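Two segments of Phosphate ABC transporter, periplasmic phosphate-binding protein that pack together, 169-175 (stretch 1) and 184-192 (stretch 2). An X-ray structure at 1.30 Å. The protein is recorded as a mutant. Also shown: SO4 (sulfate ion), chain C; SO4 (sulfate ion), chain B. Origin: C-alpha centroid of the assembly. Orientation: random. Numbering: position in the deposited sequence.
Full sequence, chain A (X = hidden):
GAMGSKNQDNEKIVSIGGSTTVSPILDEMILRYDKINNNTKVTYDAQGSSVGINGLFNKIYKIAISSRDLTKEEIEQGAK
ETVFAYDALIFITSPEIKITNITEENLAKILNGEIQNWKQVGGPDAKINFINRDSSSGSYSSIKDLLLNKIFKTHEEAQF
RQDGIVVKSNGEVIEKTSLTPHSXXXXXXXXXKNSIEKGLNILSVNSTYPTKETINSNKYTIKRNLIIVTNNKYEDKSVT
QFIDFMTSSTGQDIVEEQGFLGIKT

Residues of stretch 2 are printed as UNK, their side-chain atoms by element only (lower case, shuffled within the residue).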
ATOM      1  N   SER A 169      -6.237  11.914   8.696  1.00  8.69           N
ATOM      2  CA  SER A 169      -5.781  10.682   9.310  1.00  8.49           C
ATOM      3  C   SER A 169      -6.750   9.534   9.044  1.00  7.95           C
ATOM      4  O   SER A 169      -7.930   9.759   8.728  1.00  7.89           O
ATOM      5  CB  SER A 169      -5.659  10.838  10.830  1.00  8.83           C
ATOM      6  OG  SER A 169      -6.941  11.100  11.390  1.00  9.61           O
ATOM      7  N   ASN A 170      -6.266   8.310   9.213  1.00  8.57           N
ATOM      8  CA  ASN A 170      -7.120   7.134   9.141  1.00  8.58           C
ATOM      9  C   ASN A 170      -8.232   7.174  10.174  1.00  8.54           C
ATOM     10  O   ASN A 170      -9.381   6.885   9.854  1.00  8.14           O
ATOM     11  CB  ASN A 170      -6.296   5.852   9.322  1.00  9.35           C
ATOM     12  CG  ASN A 170      -5.462   5.538   8.100  1.00  9.63           C
ATOM     13  OD1 ASN A 170      -5.991   5.111   7.077  1.00  9.71           O
ATOM     14  ND2 ASN A 170      -4.163   5.772   8.185  1.00 11.30           N
ATOM     15  N   GLY A 171      -7.897   7.517  11.415  1.00  7.60           N
ATOM     16  CA  GLY A 171      -8.901   7.561  12.463  1.00  8.07           C
ATOM     17  C   GLY A 171     -10.003   8.560  12.162  1.00  7.65           C
ATOM     18  O   GLY A 171     -11.190   8.314  12.426  1.00  8.89           O
ATOM     19  N   GLU A 172      -9.634   9.688  11.573  1.00  7.48           N
ATOM     20  CA  GLU A 172     -10.647  10.663  11.194  1.00  8.02           C
ATOM     21  C   GLU A 172     -11.509  10.221  10.010  1.00  6.73           C
ATOM     22  O   GLU A 172     -12.672  10.616   9.938  1.00  7.96           O
ATOM     23  CB  GLU A 172     -10.050  12.049  10.928  1.00  9.53           C
ATOM     24  CG  GLU A 172     -11.082  13.140  10.675  1.00 11.17           C
ATOM     25  CD  GLU A 172     -12.225  13.192  11.669  1.00 12.68           C
ATOM     26  OE1 GLU A 172     -12.070  12.798  12.845  1.00 13.53           O
ATOM     27  OE2 GLU A 172     -13.303  13.653  11.241  1.00 15.49           O
ATOM     28  N   VAL A 173     -10.984   9.425   9.082  1.00  6.46           N
ATOM     29  CA  VAL A 173     -11.871   8.855   8.063  1.00  6.12           C
ATOM     30  C   VAL A 173     -12.978   8.042   8.732  1.00  6.21           C
ATOM     31  O   VAL A 173     -14.144   8.145   8.365  1.00  6.43           O
ATOM     32  CB  VAL A 173     -11.129   7.979   7.020  1.00  6.09           C
ATOM     33  CG1 VAL A 173     -12.145   7.392   6.030  1.00  6.86           C
ATOM     34  CG2 VAL A 173     -10.082   8.751   6.274  1.00  7.20           C
ATOM     35  N   ILE A 174     -12.617   7.220   9.708  1.00  6.34           N
ATOM     36  CA  ILE A 174     -13.591   6.412  10.417  1.00  6.63           C
ATOM     37  C   ILE A 174     -14.619   7.299  11.120  1.00  6.63           C
ATOM     38  O   ILE A 174     -15.822   7.074  10.996  1.00  7.35           O
ATOM     39  CB  ILE A 174     -12.872   5.464  11.405  1.00  7.28           C
ATOM     40  CG1 ILE A 174     -12.100   4.397  10.638  1.00  8.32           C
ATOM     41  CG2 ILE A 174     -13.853   4.817  12.344  1.00  7.81           C
ATOM     42  CD1 ILE A 174     -11.116   3.614  11.510  1.00  9.19           C
ATOM     43  N   GLU A 175     -14.148   8.285  11.872  1.00  6.55           N
ATOM     44  CA  GLU A 175     -15.080   9.141  12.588  1.00  7.76           C
ATOM     45  C   GLU A 175     -16.000   9.900  11.644  1.00  6.70           C
ATOM     46  O   GLU A 175     -17.212   9.972  11.843  1.00  7.14           O
ATOM     47  CB  GLU A 175     -14.349  10.120  13.502  1.00 10.80           C
ATOM     48  CG  GLU A 175     -15.320  10.872  14.410  1.00 16.42           C
ATOM     49  CD  GLU A 175     -14.625  11.684  15.480  1.00 21.95           C
ATOM     50  OE1 GLU A 175     -14.231  11.084  16.497  1.00 25.66           O
ATOM     51  OE2 GLU A 175     -14.465  12.908  15.300  1.00 24.67           O
ATOM     52  N   UNK A 184     -18.464   7.373   1.944  1.00  5.78           N
ATOM     53  CA  UNK A 184     -17.446   6.390   1.609  1.00  5.09           C
ATOM     54  C   UNK A 184     -16.077   7.050   1.795  1.00  5.84           C
ATOM     55  O   UNK A 184     -15.864   8.195   1.377  1.00  6.36           O
ATOM     56  c   UNK A 184     -16.517   4.794  -0.141  1.00  6.89           C
ATOM     57  c   UNK A 184     -17.657   6.929  -0.899  1.00  7.19           C
ATOM     58  c   UNK A 184     -16.762   4.036  -1.428  1.00  7.85           C
ATOM     59  c   UNK A 184     -17.615   5.820   0.165  1.00  6.67           C
ATOM     60  N   UNK A 185     -15.150   6.309   2.391  1.00  5.55           N
ATOM     61  CA  UNK A 185     -13.772   6.734   2.559  1.00  5.81           C
ATOM     62  C   UNK A 185     -12.827   5.555   2.459  1.00  5.17           C
ATOM     63  O   UNK A 185     -13.272   4.412   2.306  1.00  6.26           O
ATOM     64  N   UNK A 186     -11.531   5.821   2.577  1.00  5.91           N
ATOM     65  CA  UNK A 186     -10.535   4.757   2.541  1.00  6.22           C
ATOM     66  C   UNK A 186      -9.549   4.876   3.674  1.00  6.64           C
ATOM     67  O   UNK A 186      -9.183   5.969   4.089  1.00  6.48           O
ATOM     68  o   UNK A 186      -7.275   9.473  -0.563  1.00  8.48           O
ATOM     69  c   UNK A 186      -7.860   6.350   1.157  1.00  7.52           C
ATOM     70  c   UNK A 186      -9.782   4.705   1.215  1.00  6.70           C
ATOM     71  c   UNK A 186      -7.270   7.506   0.723  1.00  7.65           C
ATOM     72  c   UNK A 186      -9.798   6.844  -0.125  1.00  6.50           C
ATOM     73  c   UNK A 186      -9.140   5.995   0.742  1.00  6.72           C
ATOM     74  c   UNK A 186      -9.200   8.016  -0.561  1.00  6.88           C
ATOM     75  c   UNK A 186      -7.928   8.341  -0.128  1.00  7.78           C
ATOM     76  N   UNK A 187      -9.152   3.720   4.192  1.00  5.72           N
ATOM     77  CA  UNK A 187      -8.244   3.603   5.327  1.00  5.66           C
ATOM     78  C   UNK A 187      -7.269   2.454   5.118  1.00  5.58           C
ATOM     79  O   UNK A 187      -7.530   1.549   4.339  1.00  6.23           O
ATOM     80  c   UNK A 187      -9.014   3.396   6.674  1.00  7.04           C
ATOM     81  c   UNK A 187      -9.854   4.610   7.012  1.00  7.49           C
ATOM     82  c   UNK A 187     -10.644   1.824   7.899  1.00  9.29           C
ATOM     83  c   UNK A 187      -9.842   2.112   6.627  1.00  7.44           C
ATOM     84  N   UNK A 188      -6.167   2.489   5.845  1.00  5.85           N
ATOM     85  CA  UNK A 188      -5.264   1.360   5.846  1.00  6.10           C
ATOM     86  C   UNK A 188      -5.912   0.126   6.419  1.00  5.97           C
ATOM     87  O   UNK A 188      -6.738   0.198   7.331  1.00  6.89           O
ATOM     88  N   UNK A 189      -5.483  -1.030   5.925  1.00  6.74           N
ATOM     89  CA  UNK A 189      -5.996  -2.309   6.378  1.00  6.92           C
ATOM     90  C   UNK A 189      -5.910  -2.474   7.901  1.00  8.04           C
ATOM     91  O   UNK A 189      -6.759  -3.138   8.510  1.00  9.38           O
ATOM     92  c   UNK A 189      -5.209  -3.432   5.694  1.00  7.11           C
ATOM     93  c   UNK A 189      -5.537  -4.859   6.109  1.00  8.54           C
ATOM     94  c   UNK A 189      -4.544  -5.801   5.424  1.00 11.01           C
ATOM     95  c   UNK A 189      -6.989  -5.212   5.764  1.00 10.58           C
ATOM     96  N   UNK A 190      -4.863  -1.933   8.515  1.00  8.71           N
ATOM     97  CA  UNK A 190      -4.668  -2.055   9.953  1.00  9.80           C
ATOM     98  C   UNK A 190      -5.780  -1.433  10.776  1.00 10.09           C
ATOM     99  O   UNK A 190      -5.861  -1.682  11.974  1.00 13.02           O
ATOM    100  N   UNK A 191      -6.598  -0.587  10.155  1.00  7.85           N
ATOM    101  CA  UNK A 191      -7.702   0.084  10.823  1.00  8.42           C
ATOM    102  C   UNK A 191      -9.034  -0.615  10.610  1.00  7.93           C
ATOM    103  O   UNK A 191     -10.062  -0.102  11.039  1.00  8.98           O
ATOM    104  c   UNK A 191      -4.706   3.933  12.048  1.00 15.22           C
ATOM    105  c   UNK A 191      -7.786   1.522  10.334  1.00  8.78           C
ATOM    106  c   UNK A 191      -4.458   3.297  10.837  1.00 13.94           C
ATOM    107  c   UNK A 191      -6.702   2.372  10.905  1.00 10.55           C
ATOM    108  c   UNK A 191      -5.473   2.509  10.264  1.00 11.03           C
ATOM    109  c   UNK A 191      -6.907   3.042  12.119  1.00 14.18           C
ATOM    110  o   UNK A 191      -3.747   4.716  12.623  1.00 18.32           O
ATOM    111  c   UNK A 191      -5.928   3.822  12.683  1.00 15.72           C
ATOM    112  N   UNK A 192      -9.023  -1.804  10.000  1.00  7.59           N
ATOM    113  CA  UNK A 192     -10.257  -2.547   9.758  1.00  7.97           C
ATOM    114  C   UNK A 192     -10.995  -2.825  11.063  1.00  8.21           C
ATOM    115  O   UNK A 192     -12.212  -2.623  11.148  1.00  8.11           O
ATOM    116  c   UNK A 192      -9.954  -3.855   9.001  1.00  9.19           C
TER
HETATM  117  S   SO4 C 302      -7.847  15.081  11.267  0.70  9.61           S
HETATM  118  O1  SO4 C 302      -8.641  15.354  10.043  0.70  9.11           O
HETATM  119  O2  SO4 C 302      -8.730  14.903  12.395  0.70  9.17           O
HETATM  120  O3  SO4 C 302      -7.065  13.850  11.140  0.70  9.50           O
HETATM  121  O4  SO4 C 302      -6.964  16.241  11.535  0.70 11.14           O
HETATM  122  S   SO4 B 301      -1.123   8.126   6.020  0.80 17.70           S
HETATM  123  O1  SO4 B 301      -2.419   7.456   6.089  0.80 27.60           O
HETATM  124  O2  SO4 B 301      -0.240   7.386   6.905  0.80 18.86           O
HETATM  125  O3  SO4 B 301      -0.658   8.038   4.652  0.80 26.40           O
HETATM  126  O4  SO4 B 301      -1.331   9.488   6.461  0.80 20.50           O
HETATM  127  O   HOH W   1      -6.647   6.931   5.034  1.00 11.03           O
HETATM  128  O   HOH W   2      -2.217   5.916  10.797  1.00 23.37           O

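Position 184 carries four side-chain carbons, forked at the first, with one arm two carbons long. That branching is isoleucine's, and Ile 184 directs its CA-to-CB bond away from the helix of stretch 1; its nearest side-chain approach is Ile 184 CG1 to Val 173 CG1, 8.0 Å.

Position 185 has backbone atoms alone, and its CA lies 3.9 Å from Val 173 CG1; it is glycine. The absence matters: an ideal CB built on Gly 185 would fall 2.6 Å from that same CG1, a clash. The bare backbone lets the valine sit directly against the strand.

At position 186, one carbon leads to a six-carbon ring bearing one oxygen. The CA-to-CB bond points away from stretch 1, and the position meets the helix through its backbone instead, its O lying 3.6 Å from Val 173 CG2. The ring identifies tyrosine, and the hydroxyl of Tyr 186 is hydrogen-bonded elsewhere in the structure.

Position 187 again shows four carbons forked at the first, with one two-carbon arm, but here CA-to-CB points toward the helix, and CB lies 3.5 Å from Asn 170 OD1. This is isoleucine, with chi1 at 61° (p) and chi2 at -180° (t). Ile 187 CG2 packs on Val 173 CB (3.6 Å) and also lies 4.3 Å from Ile 174 CG1, the atom that Ile 187 CD1 approaches at 4.0 Å.

Position 188 has no side-chain atoms, and its backbone N lies 2.9 Å from Asn 170 OD1. It is glycine. This is the one direct hydrogen bond between the stretches: Gly 188 N donates to Asn 170 OD1 with an N-H...acceptor angle of 161°, close to linear.

Position 189 holds four carbons forked at the second, the pattern of leucine. The CA-to-CB bond of Leu 189 points away, and the residue makes no contact with stretch 1. Position 190, without side-chain atoms, is glycine; Gly 190 is likewise out of reach, within the 3-10 segment 189-191.

Position 191 bears one carbon and a six-carbon ring with one oxygen; Asn 170 CB lies over one face of that ring. This is tyrosine. Asn 170 CB is 3.5 Å from the Tyr 191 ring centroid and only 12° off the ring normal, a CH-pi contact. Ile 174 CD1 adds an apolar approach of 4.1 Å to Tyr 191 CB.

Position 192 has a single side-chain carbon and is alanine; the CA-to-CB bond of Ala 192 points away, and its CB stays 8.0 Å from Ile 174 CD1.

The contact therefore joins an apolar seam to a polar anchor. Helix and strand run roughly antiparallel, at 147°, their axes approaching to 7.9 Å, and together the stretches bury 352 Å². Val 173 and Ile 174 pack against Ile 187, while Asn 170 combines its amide hydrogen bond with its position over the tyrosine ring. Water extends this anchor: water 1 donates to both Asn 170 OD1 (2.8 Å from its O) and Tyr 186 O (2.9 Å), and the O of water 2 lies 3.3 Å from Asn 170 ND2, whose hydrogen bond it accepts, and 2.7 Å from Tyr 191 OH.

Stretch 2, residues 184-192: IGYIGLGYA
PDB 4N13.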